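Local coordinates for protein glutamyl-tRNA(Gln) amidotransferase subunit B, mitochondrial (Saccharomyces cerevisiae, PDB 4N0H) that forms the B subunit of a mitochondrial amidotransferase assembly, contributing a GatB/GatE-family catalytic domain that packs against subunit F and a further protein chain, at residues B[37-40]-B[41-45]; B[91-95]-B[96-100]; B[104-108]-B[109-113]; B[231-234]-B[235-239]. One frame throughout, in Å; residues are numbered along the deposited sequence.

Contact 1: B[37-40]-B[41-45]; sequences SATS and LVDAP
Between S37 and D43 the backbone coils into a tight turn in which the carbonyl of T39 is gripped twice, V42 N reaching its oxygen from above the carbonyl plane and D43 N arriving almost head-on, at a C=O...N angle of 163°. Each of these nitrogens lies 3.2 Å from T39 O. The coil brings D43 back beside S37 and T39, where its carboxylate becomes the hub of the side-chain contact. S37 donates to one carboxylate oxygen in a short bond, S37 OG to D43 OD2 2.5 Å, D43 OD2 receiving it on its syn lone pair. T39 serves the other oxygen, with T39 OG1 2.9 Å from D43 OD1, again on the syn side but 32° out of the carboxylate plane. Two hydroxyls, one per oxygen, thus limit rotation of the acid. S37 does double duty: its chi1 of -178° sets OG on the side of its own carbonyl carbon and directs it forward along the chain, where it also accepts from T39 N at 3.2 Å from S37 OG, the definition of an ST turn. The side chains of T39 and D43 cross at about a right angle. V42 CG2 rests against T39 CB at 3.7 Å, beside the polar cluster. S37 and D43 also touch H48, D43 touches N163, and P45 packs on Y148 of the neighbouring subunit F. These links tie together part of a surface loop without regular structure, between strand 14-23 and helix 65-78.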
loop_
_atom_site.group_PDB
_atom_site.type_symbol
_atom_site.label_atom_id
_atom_site.label_comp_id
_atom_site.label_asym_id
_atom_site.label_seq_id
_atom_site.Cartn_x
_atom_site.Cartn_y
_atom_site.Cartn_z
ATOM N N SER B 37 -21.697 16.090 -0.110
ATOM C CA SER B 37 -22.633 17.185 -0.354
ATOM C C SER B 37 -23.866 16.792 -1.163
ATOM O O SER B 37 -23.776 16.055 -2.145
ATOM C CB SER B 37 -21.925 18.356 -1.034
ATOM O OG SER B 37 -22.819 19.438 -1.232
ATOM N N ALA B 38 -25.015 17.311 -0.748
ATOM C CA ALA B 38 -26.271 17.064 -1.444
ATOM C C ALA B 38 -26.538 18.138 -2.498
ATOM O O ALA B 38 -27.495 18.043 -3.266
ATOM C CB ALA B 38 -27.427 17.000 -0.442
ATOM N N THR B 39 -25.687 19.161 -2.531
ATOM C CA THR B 39 -25.883 20.295 -3.431
ATOM C C THR B 39 -24.711 20.480 -4.390
ATOM O O THR B 39 -24.203 21.590 -4.550
ATOM C CB THR B 39 -26.069 21.600 -2.636
ATOM O OG1 THR B 39 -24.928 21.814 -1.798
ATOM C CG2 THR B 39 -27.319 21.526 -1.768
ATOM N N SER B 40 -24.299 19.397 -5.040
ATOM C CA SER B 40 -23.077 19.398 -5.842
ATOM C C SER B 40 -23.099 20.383 -7.012
ATOM O O SER B 40 -22.056 20.878 -7.432
ATOM C CB SER B 40 -22.780 17.988 -6.361
ATOM O OG SER B 40 -23.713 17.617 -7.362
ATOM N N LEU B 41 -24.285 20.671 -7.534
ATOM C CA LEU B 41 -24.402 21.543 -8.701
ATOM C C LEU B 41 -24.114 23.014 -8.395
ATOM O O LEU B 41 -23.644 23.753 -9.264
ATOM C CB LEU B 41 -25.780 21.394 -9.349
ATOM C CG LEU B 41 -26.041 20.073 -10.071
ATOM C CD1 LEU B 41 -27.514 19.929 -10.424
ATOM C CD2 LEU B 41 -25.182 19.993 -11.319
ATOM N N VAL B 42 -24.393 23.440 -7.167
ATOM C CA VAL B 42 -24.159 24.831 -6.786
ATOM C C VAL B 42 -22.826 25.021 -6.065
ATOM O O VAL B 42 -22.277 26.122 -6.055
ATOM C CB VAL B 42 -25.314 25.410 -5.926
ATOM C CG1 VAL B 42 -26.623 25.374 -6.699
ATOM C CG2 VAL B 42 -25.444 24.657 -4.613
ATOM N N ASP B 43 -22.305 23.946 -5.478
ATOM C CA ASP B 43 -21.048 24.002 -4.731
ATOM C C ASP B 43 -19.877 24.512 -5.558
ATOM O O ASP B 43 -19.765 24.206 -6.745
ATOM C CB ASP B 43 -20.670 22.615 -4.209
ATOM C CG ASP B 43 -21.586 22.127 -3.109
ATOM O OD1 ASP B 43 -22.350 22.939 -2.544
ATOM O OD2 ASP B 43 -21.528 20.918 -2.807
ATOM N N ALA B 44 -18.992 25.272 -4.919
ATOM C CA ALA B 44 -17.731 25.648 -5.544
ATOM C C ALA B 44 -16.908 24.378 -5.720
ATOM O O ALA B 44 -16.906 23.516 -4.843
ATOM C CB ALA B 44 -16.981 26.659 -4.685
ATOM N N PRO B 45 -16.216 24.250 -6.861
ATOM C CA PRO B 45 -15.465 23.023 -7.150
ATOM C C PRO B 45 -14.314 22.825 -6.170
ATOM O O PRO B 45 -13.728 23.809 -5.716
ATOM C CB PRO B 45 -14.907 23.271 -8.558
ATOM C CG PRO B 45 -15.695 24.427 -9.105
ATOM C CD PRO B 45 -16.086 25.252 -7.931
#

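Contact 2: B[91-95]-B[96-100]; sequences KHYFY and GDQPQ
Y95 opens a type I beta turn that ends at Q98, in the connection of the hairpin formed by strands 89-92 and 102-120, and Y93, just before it, meets the Q98 side chain. G96 takes the first inner position of the turn and starts the reversal directly after Y95. D97 follows, and its carboxylate swings back toward the tyrosine, D97 OD1 lying 3.2 Å from Y95 CD2 close to the plane of the ring. Ring and carboxylate are well tilted against each other; an acid at this rim faces ring hydrogens, which is probably mildly favourable. D97 OD2 also makes a weak hydrogen bond to S147 OG, while Y95 OH is bonded to Y149 OH, so both partners have further polar contacts. Q98 closes the turn through Q98 N to Y95 O, at 3.0 Å and an N-H...O angle of 158°. With CG anti to the backbone N (chi1 179°) and a bend further along, its side chain crosses Y93 at about a right angle, and its end meets one face of the ring with the amide tilted 50° to it. P99 packs on S165 and Q100 on A55, both also meeting a basic side chain of another protein chain. A water joins the two arms of the turn, accepting from Y95 N and lying 2.8 Å from Q98 O, to which it can donate.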
loop_
_atom_site.group_PDB
_atom_site.type_symbol
_atom_site.label_atom_id
_atom_site.label_comp_id
_atom_site.label_asym_id
_atom_site.label_seq_id
_atom_site.Cartn_x
_atom_site.Cartn_y
_atom_site.Cartn_z
ATOM N N LYS B 91 -9.135 -1.082 -8.512
ATOM C CA LYS B 91 -9.393 -1.217 -9.938
ATOM C C LYS B 91 -8.610 -0.119 -10.646
ATOM O O LYS B 91 -8.954 1.054 -10.530
ATOM C CB LYS B 91 -10.892 -1.076 -10.213
ATOM C CG LYS B 91 -11.285 -1.089 -11.687
ATOM C CD LYS B 91 -12.786 -0.849 -11.842
ATOM C CE LYS B 91 -13.226 -0.920 -13.295
ATOM N NZ LYS B 91 -14.709 -0.776 -13.416
ATOM N N HIS B 92 -7.559 -0.500 -11.368
ATOM C CA HIS B 92 -6.580 0.465 -11.877
ATOM C C HIS B 92 -6.887 1.002 -13.280
ATOM O O HIS B 92 -7.112 0.225 -14.214
ATOM C CB HIS B 92 -5.171 -0.146 -11.888
ATOM C CG HIS B 92 -4.647 -0.519 -10.533
ATOM N ND1 HIS B 92 -4.758 -1.792 -10.015
ATOM C CD2 HIS B 92 -3.987 0.210 -9.601
ATOM C CE1 HIS B 92 -4.195 -1.830 -8.818
ATOM N NE2 HIS B 92 -3.724 -0.627 -8.542
ATOM N N TYR B 93 -6.888 2.329 -13.407
ATOM C CA TYR B 93 -6.854 3.015 -14.701
ATOM C C TYR B 93 -6.592 4.514 -14.521
ATOM O O TYR B 93 -6.818 5.064 -13.444
ATOM C CB TYR B 93 -8.138 2.781 -15.504
ATOM C CG TYR B 93 -9.393 3.333 -14.871
ATOM C CD1 TYR B 93 -10.117 2.587 -13.948
ATOM C CD2 TYR B 93 -9.868 4.593 -15.214
ATOM C CE1 TYR B 93 -11.275 3.086 -13.372
ATOM C CE2 TYR B 93 -11.021 5.103 -14.647
ATOM C CZ TYR B 93 -11.720 4.347 -13.727
ATOM O OH TYR B 93 -12.867 4.856 -13.163
ATOM N N PHE B 94 -6.106 5.167 -15.573
ATOM C CA PHE B 94 -5.822 6.596 -15.517
ATOM C C PHE B 94 -6.990 7.404 -16.073
ATOM O O PHE B 94 -7.518 7.087 -17.137
ATOM C CB PHE B 94 -4.557 6.934 -16.314
ATOM C CG PHE B 94 -3.295 6.345 -15.746
ATOM C CD1 PHE B 94 -2.726 5.215 -16.312
ATOM C CD2 PHE B 94 -2.670 6.932 -14.658
ATOM C CE1 PHE B 94 -1.558 4.674 -15.796
ATOM C CE2 PHE B 94 -1.504 6.397 -14.136
ATOM C CZ PHE B 94 -0.948 5.267 -14.702
ATOM N N TYR B 95 -7.382 8.445 -15.343
ATOM C CA TYR B 95 -8.376 9.403 -15.808
ATOM C C TYR B 95 -8.345 10.619 -14.897
ATOM O O TYR B 95 -8.046 10.497 -13.713
ATOM C CB TYR B 95 -9.776 8.787 -15.828
ATOM C CG TYR B 95 -10.628 9.275 -16.976
ATOM C CD1 TYR B 95 -10.297 8.963 -18.289
ATOM C CD2 TYR B 95 -11.762 10.046 -16.753
ATOM C CE1 TYR B 95 -11.066 9.407 -19.346
ATOM C CE2 TYR B 95 -12.542 10.495 -17.805
ATOM C CZ TYR B 95 -12.188 10.171 -19.100
ATOM O OH TYR B 95 -12.956 10.609 -20.159
ATOM N N GLY B 96 -8.660 11.785 -15.450
ATOM C CA GLY B 96 -8.604 13.029 -14.701
ATOM C C GLY B 96 -9.469 13.070 -13.451
ATOM O O GLY B 96 -9.125 13.731 -12.472
ATOM N N ASP B 97 -10.597 12.367 -13.472
ATOM C CA ASP B 97 -11.493 12.377 -12.318
ATOM C C ASP B 97 -11.236 11.225 -11.345
ATOM O O ASP B 97 -12.037 10.987 -10.444
ATOM C CB ASP B 97 -12.965 12.410 -12.753
ATOM C CG ASP B 97 -13.342 11.253 -13.665
ATOM O OD1 ASP B 97 -12.659 10.207 -13.644
ATOM O OD2 ASP B 97 -14.343 11.391 -14.401
ATOM N N GLN B 98 -10.123 10.516 -11.538
ATOM C CA GLN B 98 -9.723 9.424 -10.645
ATOM C C GLN B 98 -8.332 9.677 -10.049
ATOM O O GLN B 98 -7.330 9.134 -10.523
ATOM C CB GLN B 98 -9.746 8.086 -11.385
ATOM C CG GLN B 98 -9.321 6.906 -10.526
ATOM C CD GLN B 98 -10.072 5.646 -10.855
ATOM O OE1 GLN B 98 -9.530 4.732 -11.481
ATOM N NE2 GLN B 98 -11.330 5.582 -10.434
ATOM N N PRO B 99 -8.270 10.506 -9.000
ATOM C CA PRO B 99 -6.997 11.035 -8.481
ATOM C C PRO B 99 -5.989 9.987 -7.976
ATOM O O PRO B 99 -4.784 10.224 -8.075
ATOM C CB PRO B 99 -7.438 11.972 -7.347
ATOM C CG PRO B 99 -8.821 11.524 -6.982
ATOM C CD PRO B 99 -9.434 10.992 -8.237
ATOM N N GLN B 100 -6.458 8.865 -7.435
ATOM C CA GLN B 100 -5.542 7.822 -6.973
ATOM C C GLN B 100 -4.932 7.005 -8.121
ATOM O O GLN B 100 -3.862 6.412 -7.973
ATOM C CB GLN B 100 -6.227 6.884 -5.970
ATOM C CG GLN B 100 -6.155 7.348 -4.518
ATOM C CD GLN B 100 -7.203 8.388 -4.170
ATOM O OE1 GLN B 100 -8.121 8.644 -4.954
ATOM N NE2 GLN B 100 -7.074 8.993 -2.988
HETATM O O HOH W 1 -5.823 8.632 -12.815
#

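Contact 3: B[104-108]-B[109-113]; sequences LTQHY and RPFAR
The loop that breaks the long strand 102-120 folds Q106 back over P110 and F111, with the CA atoms of Q106 and P110 only 5.0 Å apart. Q106 reaches across to R109, P110 and F111. Its CB packs against the backbone of R109, 3.7 Å from R109 O, and the chain is extended beyond CG, which carries the amide alongside F111. The two side chains lie side by side and point the same way, amide and ring planes 32° apart, and Q106 OE1 comes within 3.3 Å of F111 CB. The same oxygen accepts from I140 N on strand 130-142, so the amide is held from outside the loop. F111 belongs to a classic beta bulge: together with A112 it faces the single residue L138 of that strand, the extra residue being accommodated as the chain resumes its strand course. The F111 ring leaves on the side of its own carbonyl carbon, opposite N (chi1 -174°), and so reaches A71, M72 and S75 of helix 65-78. P110 CD rests 3.7 Å from Y108 O, while R109 CG lies 3.4 Å from that carbonyl oxygen. The guanidinium of R109 turns elsewhere, R109 NE bonding to I85 O. Within the first segment, the imidazole of H107 stands edge-on over one face of the Y108 ring, H107 ND1 lying 3.4 Å above the plane near its centre. H107 also stacks on the ring of Y285, whose carbonyl oxygen is hydrogen-bonded to Y108 OH.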
loop_
_atom_site.group_PDB
_atom_site.type_symbol
_atom_site.label_atom_id
_atom_site.label_comp_id
_atom_site.label_asym_id
_atom_site.label_seq_id
_atom_site.Cartn_x
_atom_site.Cartn_y
_atom_site.Cartn_z
ATOM N N LEU B 104 -11.470 2.206 -5.480
ATOM C CA LEU B 104 -11.716 1.173 -4.480
ATOM C C LEU B 104 -13.127 0.621 -4.634
ATOM O O LEU B 104 -14.101 1.374 -4.677
ATOM C CB LEU B 104 -11.499 1.715 -3.069
ATOM C CG LEU B 104 -10.032 1.907 -2.692
ATOM C CD1 LEU B 104 -9.898 2.721 -1.407
ATOM C CD2 LEU B 104 -9.356 0.543 -2.546
ATOM N N THR B 105 -13.219 -0.700 -4.732
ATOM C CA THR B 105 -14.478 -1.384 -5.001
ATOM C C THR B 105 -14.370 -2.812 -4.491
ATOM O O THR B 105 -13.275 -3.318 -4.297
ATOM C CB THR B 105 -14.804 -1.400 -6.515
ATOM O OG1 THR B 105 -16.061 -2.058 -6.731
ATOM C CG2 THR B 105 -13.718 -2.120 -7.298
ATOM N N GLN B 106 -15.504 -3.461 -4.270
ATOM C CA GLN B 106 -15.491 -4.822 -3.748
ATOM C C GLN B 106 -15.636 -5.854 -4.857
ATOM O O GLN B 106 -16.703 -6.438 -5.038
ATOM C CB GLN B 106 -16.597 -4.999 -2.716
ATOM C CG GLN B 106 -16.555 -3.974 -1.608
ATOM C CD GLN B 106 -17.479 -4.335 -0.469
ATOM O OE1 GLN B 106 -18.699 -4.341 -0.627
ATOM N NE2 GLN B 106 -16.899 -4.662 0.685
ATOM N N HIS B 107 -14.551 -6.080 -5.589
ATOM C CA HIS B 107 -14.562 -6.975 -6.739
ATOM C C HIS B 107 -14.597 -8.455 -6.354
ATOM O O HIS B 107 -15.529 -9.174 -6.718
ATOM C CB HIS B 107 -13.356 -6.687 -7.640
ATOM C CG HIS B 107 -13.269 -7.579 -8.839
ATOM N ND1 HIS B 107 -12.332 -8.583 -8.954
ATOM C CD2 HIS B 107 -14.003 -7.618 -9.976
ATOM C CE1 HIS B 107 -12.494 -9.204 -10.109
ATOM N NE2 HIS B 107 -13.501 -8.638 -10.748
ATOM N N TYR B 108 -13.585 -8.908 -5.622
ATOM C CA TYR B 108 -13.453 -10.326 -5.281
ATOM C C TYR B 108 -14.411 -10.785 -4.184
ATOM O O TYR B 108 -14.873 -11.923 -4.199
ATOM C CB TYR B 108 -12.017 -10.657 -4.853
ATOM C CG TYR B 108 -10.978 -10.447 -5.929
ATOM C CD1 TYR B 108 -10.959 -11.243 -7.067
ATOM C CD2 TYR B 108 -10.008 -9.460 -5.801
ATOM C CE1 TYR B 108 -10.010 -11.053 -8.055
ATOM C CE2 TYR B 108 -9.052 -9.266 -6.776
ATOM C CZ TYR B 108 -9.058 -10.065 -7.903
ATOM O OH TYR B 108 -8.108 -9.877 -8.882
ATOM N N ARG B 109 -14.680 -9.909 -3.219
ATOM C CA ARG B 109 -15.515 -10.262 -2.074
ATOM C C ARG B 109 -16.539 -9.170 -1.773
ATOM O O ARG B 109 -16.282 -8.267 -0.980
ATOM C CB ARG B 109 -14.654 -10.528 -0.836
ATOM C CG ARG B 109 -13.593 -11.607 -1.031
ATOM C CD ARG B 109 -13.068 -12.104 0.306
ATOM N NE ARG B 109 -14.157 -12.579 1.160
ATOM C CZ ARG B 109 -14.652 -13.813 1.126
ATOM N NH1 ARG B 109 -14.157 -14.706 0.277
ATOM N NH2 ARG B 109 -15.643 -14.155 1.939
ATOM N N PRO B 110 -17.711 -9.255 -2.413
ATOM C CA PRO B 110 -18.772 -8.255 -2.259
ATOM C C PRO B 110 -19.386 -8.287 -0.861
ATOM O O PRO B 110 -19.268 -9.293 -0.154
ATOM C CB PRO B 110 -19.801 -8.669 -3.320
ATOM C CG PRO B 110 -19.558 -10.130 -3.533
ATOM C CD PRO B 110 -18.077 -10.313 -3.369
ATOM N N PHE B 111 -20.021 -7.183 -0.473
ATOM C CA PHE B 111 -20.635 -7.060 0.845
ATOM C C PHE B 111 -21.703 -8.128 1.102
ATOM O O PHE B 111 -21.775 -8.684 2.194
ATOM C CB PHE B 111 -21.241 -5.662 1.036
ATOM C CG PHE B 111 -21.762 -5.414 2.432
ATOM C CD1 PHE B 111 -23.101 -5.623 2.737
ATOM C CD2 PHE B 111 -20.910 -4.989 3.438
ATOM C CE1 PHE B 111 -23.579 -5.401 4.020
ATOM C CE2 PHE B 111 -21.381 -4.762 4.725
ATOM C CZ PHE B 111 -22.715 -4.973 5.017
ATOM N N ALA B 112 -22.532 -8.395 0.098
ATOM C CA ALA B 112 -23.608 -9.375 0.224
ATOM C C ALA B 112 -23.885 -10.077 -1.096
ATOM O O ALA B 112 -23.550 -9.573 -2.169
ATOM C CB ALA B 112 -24.882 -8.712 0.744
ATOM N N ARG B 113 -24.502 -11.247 -1.007
ATOM C CA ARG B 113 -24.899 -11.992 -2.191
ATOM C C ARG B 113 -26.314 -12.528 -2.021
ATOM O O ARG B 113 -26.812 -12.666 -0.898
ATOM C CB ARG B 113 -23.920 -13.136 -2.462
ATOM C CG ARG B 113 -22.574 -12.683 -3.018
ATOM C CD ARG B 113 -21.595 -13.846 -3.133
ATOM N NE ARG B 113 -20.918 -14.130 -1.868
ATOM C CZ ARG B 113 -20.332 -15.289 -1.575
ATOM N NH1 ARG B 113 -20.349 -16.285 -2.450
ATOM N NH2 ARG B 113 -19.736 -15.457 -0.402
#

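Contact 4: B[231-234]-B[235-239]; sequences NTSS and IINAI
N231 O is gripped by two backbone nitrogens, S234 N at 2.8 Å and I235 N at 3.2 Å, the second lying in the carbonyl plane. N231 is the N-cap of helix 232-248, and this doubly held carbonyl starts the helical bonding by serving the third and the fourth residue onward. At the next carbonyl, I236 N meets T232 O at 3.1 Å with an N-H...O angle of 172°, nearly straight, whereas the second approach to T232 O, from I235 N, is weak. S233 O then accepts from N237 N, and S234 O from A238 N, the latter donor standing above the carbonyl plane. Around this backbone the side chains lean back on the first turn. I235 CG1 lies 3.1 Å from N231 O, a close approach for a methylene group, and its CD1 comes near T232 CA. I236 CG1 sits 3.2 Å from T232 O, since CG1 is anti to its own carbonyl carbon (chi1 -59°) and therefore lies back along the helix toward its start. The isoleucines turn into the fold: I235 packs on I188 of helix 181-197 and on V212 and V214 of strand 210-218, and I236 on I181 and R185. Another side of the helix is bordered by W266, touched by S234, N237 and A238. N237 folds its amide back toward the preceding turn, N237 CG resting 3.1 Å from S233 O, a contact of the amide carbon with no hydrogen bond from N237 ND2. One residue on, A238 CB lies against the carbonyl of S234, 3.3 Å from its oxygen.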
loop_
_atom_site.group_PDB
_atom_site.type_symbol
_atom_site.label_atom_id
_atom_site.label_comp_id
_atom_site.label_asym_id
_atom_site.label_seq_id
_atom_site.Cartn_x
_atom_site.Cartn_y
_atom_site.Cartn_z
ATOM N N ASN B 231 -32.018 8.464 -17.979
ATOM C CA ASN B 231 -33.329 8.447 -17.340
ATOM C C ASN B 231 -34.109 7.195 -17.700
ATOM O O ASN B 231 -33.796 6.531 -18.686
ATOM C CB ASN B 231 -34.131 9.689 -17.726
ATOM C CG ASN B 231 -34.136 9.932 -19.220
ATOM O OD1 ASN B 231 -33.423 10.803 -19.722
ATOM N ND2 ASN B 231 -34.933 9.157 -19.942
ATOM N N THR B 232 -35.129 6.888 -16.905
ATOM C CA THR B 232 -35.909 5.663 -17.073
ATOM C C THR B 232 -36.469 5.512 -18.487
ATOM O O THR B 232 -36.548 4.402 -19.014
ATOM C CB THR B 232 -37.050 5.567 -16.034
ATOM O OG1 THR B 232 -38.275 5.211 -16.689
ATOM C CG2 THR B 232 -37.231 6.895 -15.313
ATOM N N SER B 233 -36.840 6.632 -19.101
ATOM C CA SER B 233 -37.349 6.627 -20.468
ATOM C C SER B 233 -36.307 6.121 -21.462
ATOM O O SER B 233 -36.634 5.408 -22.408
ATOM C CB SER B 233 -37.817 8.028 -20.867
ATOM O OG SER B 233 -37.978 8.129 -22.272
ATOM N N SER B 234 -35.050 6.487 -21.236
ATOM C CA SER B 234 -33.966 6.115 -22.139
ATOM C C SER B 234 -33.563 4.654 -21.964
ATOM O O SER B 234 -33.076 4.019 -22.900
ATOM C CB SER B 234 -32.749 7.012 -21.908
ATOM O OG SER B 234 -33.116 8.379 -21.904
ATOM N N ILE B 235 -33.758 4.130 -20.759
ATOM C CA ILE B 235 -33.444 2.737 -20.478
ATOM C C ILE B 235 -34.439 1.843 -21.207
ATOM O O ILE B 235 -34.057 0.899 -21.899
ATOM C CB ILE B 235 -33.509 2.442 -18.971
ATOM C CG1 ILE B 235 -32.938 3.612 -18.171
ATOM C CG2 ILE B 235 -32.758 1.166 -18.645
ATOM C CD1 ILE B 235 -32.899 3.373 -16.676
ATOM N N ILE B 236 -35.718 2.164 -21.050
ATOM C CA ILE B 236 -36.797 1.426 -21.697
ATOM C C ILE B 236 -36.658 1.428 -23.220
ATOM O O ILE B 236 -36.853 0.401 -23.870
ATOM C CB ILE B 236 -38.174 2.001 -21.303
ATOM C CG1 ILE B 236 -38.365 1.937 -19.785
ATOM C CG2 ILE B 236 -39.295 1.255 -22.008
ATOM C CD1 ILE B 236 -38.230 0.545 -19.205
ATOM N N ASN B 237 -36.305 2.581 -23.781
ATOM C CA ASN B 237 -36.168 2.714 -25.230
ATOM C C ASN B 237 -34.955 1.976 -25.789
ATOM O O ASN B 237 -35.037 1.340 -26.840
ATOM C CB ASN B 237 -36.125 4.188 -25.642
ATOM C CG ASN B 237 -37.426 4.910 -25.352
ATOM O OD1 ASN B 237 -38.452 4.282 -25.088
ATOM N ND2 ASN B 237 -37.393 6.237 -25.406
ATOM N N ALA B 238 -33.830 2.065 -25.085
ATOM C CA ALA B 238 -32.621 1.367 -25.502
ATOM C C ALA B 238 -32.841 -0.141 -25.493
ATOM O O ALA B 238 -32.378 -0.851 -26.386
ATOM C CB ALA B 238 -31.453 1.740 -24.605
ATOM N N ILE B 239 -33.558 -0.622 -24.482
ATOM C CA ILE B 239 -33.874 -2.042 -24.362
ATOM C C ILE B 239 -34.759 -2.503 -25.517
ATOM O O ILE B 239 -34.502 -3.536 -26.135
ATOM C CB ILE B 239 -34.570 -2.352 -23.019
ATOM C CG1 ILE B 239 -33.578 -2.234 -21.859
ATOM C CG2 ILE B 239 -35.185 -3.743 -23.035
ATOM C CD1 ILE B 239 -34.201 -2.478 -20.502
#

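In the fold
Read from the N terminus, the four contacts come in series; none nests in or crosses another. Contact 1 forms a local turn within the loop between strand 14-23 and helix 65-78. Contact 2 closes the connection between strands 89-92 and 102-120, and contact 3 follows where the latter strand is broken. These two meet within the hairpin, K91 CB lying 4.2 Å from T105 CG2, and contact 3 links that sheet to helix 65-78. Contact 4 starts helix 232-248, which packs against helix 181-197 and strand 210-218. It lies on the opposite side of the chain's centre from contact 3, their nearest atoms about 20 Å apart.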